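Sporozoite surface protein 2 (Plasmodium vivax, PDB 4HQO) serves as a sporozoite surface receptor for gliding motility and probably binds ligands through a metal-bearing von Willebrand factor A domain. Local coordinates at residues Asp20-Val25 against Ala125-Ile130; Leu24-Gly29 against Gly101-Thr106. The protein carries 4 engineered substitutions. All coordinates share one frame; numbering follows the deposited sequence.

Contact 1. Residues Asp20-Val25 against Ala125-Ile130; sequences DLYLLV and AIQLVI
I130, D20 and Y22 bury the most surface where two neighbouring parallel strands pair at the centre of the von Willebrand factor A sheet, an alpha/beta fold with helices on both faces. Strand 20-25 runs 14° from strand 126-130, with D20 beside Q127, L21 beside L128, Y22 beside V129 and L23 beside I130. The backbone ladder shows the parallel pattern plainly: Y22 gives its N-H to L128 O at 2.8 Å and takes one from I130 N on its own O, so this one residue reaches both flanking neighbours of V129. L24 N then closes on I130 O.

Alternation sends L21, L23, L128 and I130 to one face. There the delta methyl CD1 of I130 meets L21 CD2 at 3.8 Å, while its CG2 branch lies against L23 CD1; with CG1 beside the backbone N (chi1 -62°), the two branches are split between two leucines of the opposing strand. The L23 side chain reaches L44 and I48 of helix 33-49, which packs over this face.

The other face is more polar at its start. Q127 bends at chi2, which brings its amide toward the neighbouring strand, and both ends of that amide are used. NE2 donates to D20 OD2 at 3.0 Å, on the anti side of the carboxylate and tilted out of its plane, and also to A125 O, which it meets from above the carbonyl plane. R122 forms a salt bridge with the other oxygen of D20. Helix 105-117 covers this face, and H115 sets its ring edge-to-face with Y22. Although the Y22 ring and the Q127 amide are turned 54° apart, the phenol OH donates to Q127 OE1 at 2.6 Å, lying in the plane of the amide carbonyl.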
loop_
_atom_site.group_PDB
_atom_site.type_symbol
_atom_site.label_atom_id
_atom_site.label_comp_id
_atom_site.label_asym_id
_atom_site.label_seq_id
_atom_site.Cartn_x
_atom_site.Cartn_y
_atom_site.Cartn_z
ATOM N N ASP A 20 -1.619 -0.203 1.940
ATOM C CA ASP A 20 -1.835 -1.649 1.893
ATOM C C ASP A 20 -1.182 -2.224 3.138
ATOM O O ASP A 20 0.040 -2.177 3.275
ATOM C CB ASP A 20 -1.197 -2.270 0.659
ATOM C CG ASP A 20 -1.935 -1.940 -0.610
ATOM O OD1 ASP A 20 -3.163 -1.699 -0.552
ATOM O OD2 ASP A 20 -1.280 -1.936 -1.673
ATOM N N LEU A 21 -1.998 -2.733 4.055
ATOM C CA LEU A 21 -1.513 -3.148 5.366
ATOM C C LEU A 21 -1.600 -4.664 5.493
ATOM O O LEU A 21 -2.682 -5.236 5.480
ATOM C CB LEU A 21 -2.335 -2.465 6.458
ATOM C CG LEU A 21 -1.781 -2.397 7.889
ATOM C CD1 LEU A 21 -2.526 -1.314 8.667
ATOM C CD2 LEU A 21 -1.928 -3.716 8.601
ATOM N N TYR A 22 -0.442 -5.298 5.607
ATOM C CA TYR A 22 -0.346 -6.748 5.635
ATOM C C TYR A 22 -0.164 -7.164 7.084
ATOM O O TYR A 22 0.889 -6.947 7.668
ATOM C CB TYR A 22 0.843 -7.213 4.782
ATOM C CG TYR A 22 0.817 -6.689 3.357
ATOM C CD1 TYR A 22 1.424 -5.481 3.029
ATOM C CD2 TYR A 22 0.192 -7.407 2.340
ATOM C CE1 TYR A 22 1.405 -5.003 1.726
ATOM C CE2 TYR A 22 0.166 -6.934 1.036
ATOM C CZ TYR A 22 0.776 -5.729 0.734
ATOM O OH TYR A 22 0.747 -5.244 -0.559
ATOM N N LEU A 23 -1.212 -7.720 7.675
ATOM C CA LEU A 23 -1.178 -8.118 9.075
ATOM C C LEU A 23 -0.861 -9.605 9.162
ATOM O O LEU A 23 -1.677 -10.446 8.767
ATOM C CB LEU A 23 -2.520 -7.808 9.740
ATOM C CG LEU A 23 -2.716 -8.096 11.229
ATOM C CD1 LEU A 23 -1.560 -7.557 12.052
ATOM C CD2 LEU A 23 -4.033 -7.480 11.698
ATOM N N LEU A 24 0.334 -9.919 9.658
ATOM C CA LEU A 24 0.819 -11.305 9.709
ATOM C C LEU A 24 0.787 -11.762 11.163
ATOM O O LEU A 24 1.502 -11.217 12.013
ATOM C CB LEU A 24 2.242 -11.401 9.166
ATOM C CG LEU A 24 2.547 -10.715 7.826
ATOM C CD1 LEU A 24 4.014 -10.959 7.398
ATOM C CD2 LEU A 24 1.588 -11.187 6.749
ATOM N N VAL A 25 -0.064 -12.740 11.452
ATOM C CA VAL A 25 -0.330 -13.125 12.836
ATOM C C VAL A 25 0.243 -14.510 13.144
ATOM O O VAL A 25 -0.076 -15.495 12.473
ATOM C CB VAL A 25 -1.848 -13.086 13.161
ATOM C CG1 VAL A 25 -2.090 -13.453 14.619
ATOM C CG2 VAL A 25 -2.430 -11.701 12.855
ATOM N N ALA A 125 0.222 3.052 -3.103
ATOM C CA ALA A 125 -0.054 2.827 -1.689
ATOM C C ALA A 125 1.211 2.605 -0.866
ATOM O O ALA A 125 2.155 1.950 -1.316
ATOM C CB ALA A 125 -1.015 1.649 -1.512
ATOM N N ILE A 126 1.217 3.163 0.339
ATOM C CA ILE A 126 2.187 2.796 1.359
ATOM C C ILE A 126 2.067 1.298 1.630
ATOM O O ILE A 126 0.965 0.792 1.806
ATOM C CB ILE A 126 1.895 3.544 2.664
ATOM C CG1 ILE A 126 2.230 5.032 2.505
ATOM C CG2 ILE A 126 2.674 2.964 3.806
ATOM C CD1 ILE A 126 1.660 5.881 3.617
ATOM N N GLN A 127 3.198 0.594 1.642
ATOM C CA GLN A 127 3.221 -0.838 1.910
ATOM C C GLN A 127 3.654 -1.043 3.360
ATOM O O GLN A 127 4.800 -0.773 3.708
ATOM C CB GLN A 127 4.190 -1.536 0.947
ATOM C CG GLN A 127 3.832 -1.373 -0.529
ATOM C CD GLN A 127 2.441 -1.918 -0.841
ATOM O OE1 GLN A 127 2.138 -3.075 -0.558
ATOM N NE2 GLN A 127 1.585 -1.076 -1.410
ATOM N N LEU A 128 2.738 -1.498 4.213
ATOM C CA LEU A 128 3.045 -1.615 5.635
ATOM C C LEU A 128 2.793 -3.029 6.137
ATOM O O LEU A 128 1.671 -3.531 6.073
ATOM C CB LEU A 128 2.230 -0.618 6.468
ATOM C CG LEU A 128 2.293 -0.829 7.989
ATOM C CD1 LEU A 128 3.717 -0.635 8.570
ATOM C CD2 LEU A 128 1.296 0.065 8.703
ATOM N N VAL A 129 3.840 -3.678 6.632
ATOM C CA VAL A 129 3.668 -4.994 7.233
ATOM C C VAL A 129 3.642 -4.874 8.743
ATOM O O VAL A 129 4.545 -4.289 9.345
ATOM C CB VAL A 129 4.787 -5.974 6.851
ATOM C CG1 VAL A 129 4.585 -7.297 7.589
ATOM C CG2 VAL A 129 4.813 -6.202 5.343
ATOM N N ILE A 130 2.603 -5.420 9.362
ATOM C CA ILE A 130 2.611 -5.546 10.811
ATOM C C ILE A 130 2.804 -7.017 11.156
ATOM O O ILE A 130 1.965 -7.854 10.831
ATOM C CB ILE A 130 1.321 -4.994 11.439
ATOM C CG1 ILE A 130 1.194 -3.498 11.143
ATOM C CG2 ILE A 130 1.309 -5.239 12.940
ATOM C CD1 ILE A 130 -0.024 -2.864 11.784
#

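Contact 2. Residues Leu24-Gly29 against Gly101-Thr106; sequences LVDGSG and GTTSMT. Engineered in segment 101-106: S104 (natural residue Asn). With MG (magnesium ion), chain E.
Two of the loops that build the metal-ion-dependent adhesion site of the von Willebrand factor A domain meet here: the DxSxS sequence, which starts at D26, the last residue of strand 19-26, and runs on through S28 and S30, and the turn 101-104 that leads into helix 105-117. S28 and T103 meet at a magnesium ion. S28 OG binds it at 2.3 Å and T103 OG1 at 2.2 Å, and the shared metal holds the two hydroxyl oxygens near each other without a hydrogen bond between them. S30 and three waters complete the six-atom shell.

S28 carries OG between its backbone N and carbonyl carbon (chi1 72°), which turns the hydroxyl to the metal and leaves CB against T102 O. D26 works from the second shell. Its CG is anti to the backbone N (chi1 -169°), and OD1 takes two bonds from S28: one from the backbone N, an Asx turn, and one from OG at 2.8 Å, on the syn side of the carboxylate. OD2 is hydrogen-bonded to a metal-bound water and to T133 OG1, while the T103 methyl CG2 rests against this carboxylate, 3.6 Å from OD2.

At the rim, G29 N donates to G101 O at 2.9 Å, tilted 30° from the carbonyl plane. A second magnesium-bound water donates to the same G101 O, so this carbonyl links the loop backbone to the hydration shell. At the backbone angles of G101, with positive phi, a side chain would run into the preceding carbonyl oxygen, so glycine fits there.

With hydroxyls and waters filling its shell and the aspartate one layer back, the magnesium probably retains much of its positive charge, consistent with a site able to accept an acidic ligand group in place of a water.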
loop_
_atom_site.group_PDB
_atom_site.type_symbol
_atom_site.label_atom_id
_atom_site.label_comp_id
_atom_site.label_asym_id
_atom_site.label_seq_id
_atom_site.Cartn_x
_atom_site.Cartn_y
_atom_site.Cartn_z
ATOM N N LEU A 24 0.334 -9.919 9.658
ATOM C CA LEU A 24 0.819 -11.305 9.709
ATOM C C LEU A 24 0.787 -11.762 11.163
ATOM O O LEU A 24 1.502 -11.217 12.013
ATOM C CB LEU A 24 2.242 -11.401 9.166
ATOM C CG LEU A 24 2.547 -10.715 7.826
ATOM C CD1 LEU A 24 4.014 -10.959 7.398
ATOM C CD2 LEU A 24 1.588 -11.187 6.749
ATOM N N VAL A 25 -0.064 -12.740 11.452
ATOM C CA VAL A 25 -0.330 -13.125 12.836
ATOM C C VAL A 25 0.243 -14.510 13.144
ATOM O O VAL A 25 -0.076 -15.495 12.473
ATOM C CB VAL A 25 -1.848 -13.086 13.161
ATOM C CG1 VAL A 25 -2.090 -13.453 14.619
ATOM C CG2 VAL A 25 -2.430 -11.701 12.855
ATOM N N ASP A 26 1.113 -14.565 14.145
ATOM C CA ASP A 26 1.723 -15.819 14.592
ATOM C C ASP A 26 0.681 -16.642 15.364
ATOM O O ASP A 26 0.249 -16.232 16.440
ATOM C CB ASP A 26 2.896 -15.472 15.512
ATOM C CG ASP A 26 3.791 -16.662 15.842
ATOM O OD1 ASP A 26 3.327 -17.830 15.822
ATOM O OD2 ASP A 26 4.977 -16.400 16.153
ATOM N N GLY A 27 0.277 -17.792 14.823
ATOM C CA GLY A 27 -0.665 -18.668 15.515
ATOM C C GLY A 27 -0.055 -20.000 15.941
ATOM O O GLY A 27 -0.759 -21.005 16.103
ATOM N N SER A 28 1.268 -20.011 16.114
ATOM C CA SER A 28 2.009 -21.227 16.433
ATOM C C SER A 28 1.809 -21.683 17.883
ATOM O O SER A 28 1.306 -20.942 18.727
ATOM C CB SER A 28 3.502 -21.013 16.182
ATOM O OG SER A 28 4.076 -20.156 17.160
ATOM N N GLY A 29 2.243 -22.903 18.169
ATOM C CA GLY A 29 2.126 -23.474 19.497
ATOM C C GLY A 29 2.814 -22.685 20.594
ATOM O O GLY A 29 2.309 -22.623 21.707
ATOM N N GLY A 101 1.500 -25.954 16.676
ATOM C CA GLY A 101 2.442 -26.193 15.607
ATOM C C GLY A 101 3.655 -25.296 15.594
ATOM O O GLY A 101 3.923 -24.548 16.534
ATOM N N THR A 102 4.403 -25.388 14.506
ATOM C CA THR A 102 5.625 -24.624 14.348
ATOM C C THR A 102 5.293 -23.229 13.784
ATOM O O THR A 102 4.141 -22.805 13.836
ATOM C CB THR A 102 6.635 -25.405 13.489
ATOM O OG1 THR A 102 5.995 -25.824 12.280
ATOM C CG2 THR A 102 7.116 -26.679 14.254
ATOM N N THR A 103 6.291 -22.515 13.269
ATOM C CA THR A 103 6.150 -21.082 12.993
ATOM C C THR A 103 6.648 -20.694 11.597
ATOM O O THR A 103 7.808 -20.316 11.428
ATOM C CB THR A 103 6.920 -20.266 14.047
ATOM O OG1 THR A 103 6.664 -20.808 15.349
ATOM C CG2 THR A 103 6.508 -18.794 14.007
ATOM N N SER A 104 5.767 -20.795 10.605
ATOM C CA SER A 104 6.111 -20.494 9.219
ATOM C C SER A 104 6.226 -18.986 8.944
ATOM O O SER A 104 5.482 -18.424 8.130
ATOM C CB SER A 104 5.069 -21.107 8.291
ATOM O OG SER A 104 5.122 -22.517 8.341
ATOM N N MET A 105 7.166 -18.329 9.610
ATOM C CA MET A 105 7.232 -16.869 9.536
ATOM C C MET A 105 7.752 -16.389 8.175
ATOM O O MET A 105 7.267 -15.405 7.627
ATOM C CB MET A 105 8.098 -16.315 10.670
ATOM C CG MET A 105 8.216 -14.808 10.675
ATOM S SD MET A 105 9.379 -14.214 11.912
ATOM C CE MET A 105 8.593 -14.818 13.406
ATOM N N THR A 106 8.739 -17.096 7.638
ATOM C CA THR A 106 9.314 -16.761 6.337
ATOM C C THR A 106 8.242 -16.889 5.252
ATOM O O THR A 106 8.128 -16.030 4.387
ATOM C CB THR A 106 10.504 -17.679 6.007
ATOM O OG1 THR A 106 11.560 -17.442 6.948
ATOM C CG2 THR A 106 11.014 -17.455 4.561
HETATM MG MG MG E . 6.277 -20.690 17.512
HETATM O O HOH W 1 6.499 -18.578 17.106
HETATM O O HOH W 2 5.830 -22.758 18.047
HETATM O O HOH W 3 8.261 -21.440 17.655
#

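Strand 19-26 carries both contacts, with L24 and V25 in common, and their centres lie about 17 Å apart. Contact 1 is buried and joins two neighbouring strands through a backbone ladder, packed aliphatic side chains and a small set of side-chain hydrogen bonds at one end. Contact 2 lies where the same strand gives way to a loop, is only partly buried, and has a single direct hydrogen bond between its segments; metal and water do most of the joining. Helix 105-117 starts in contact 2 and its later turns pack against contact 1. This is the alpha/beta plan of a central sheet with a metal site at the C-terminal ends of its parallel strands.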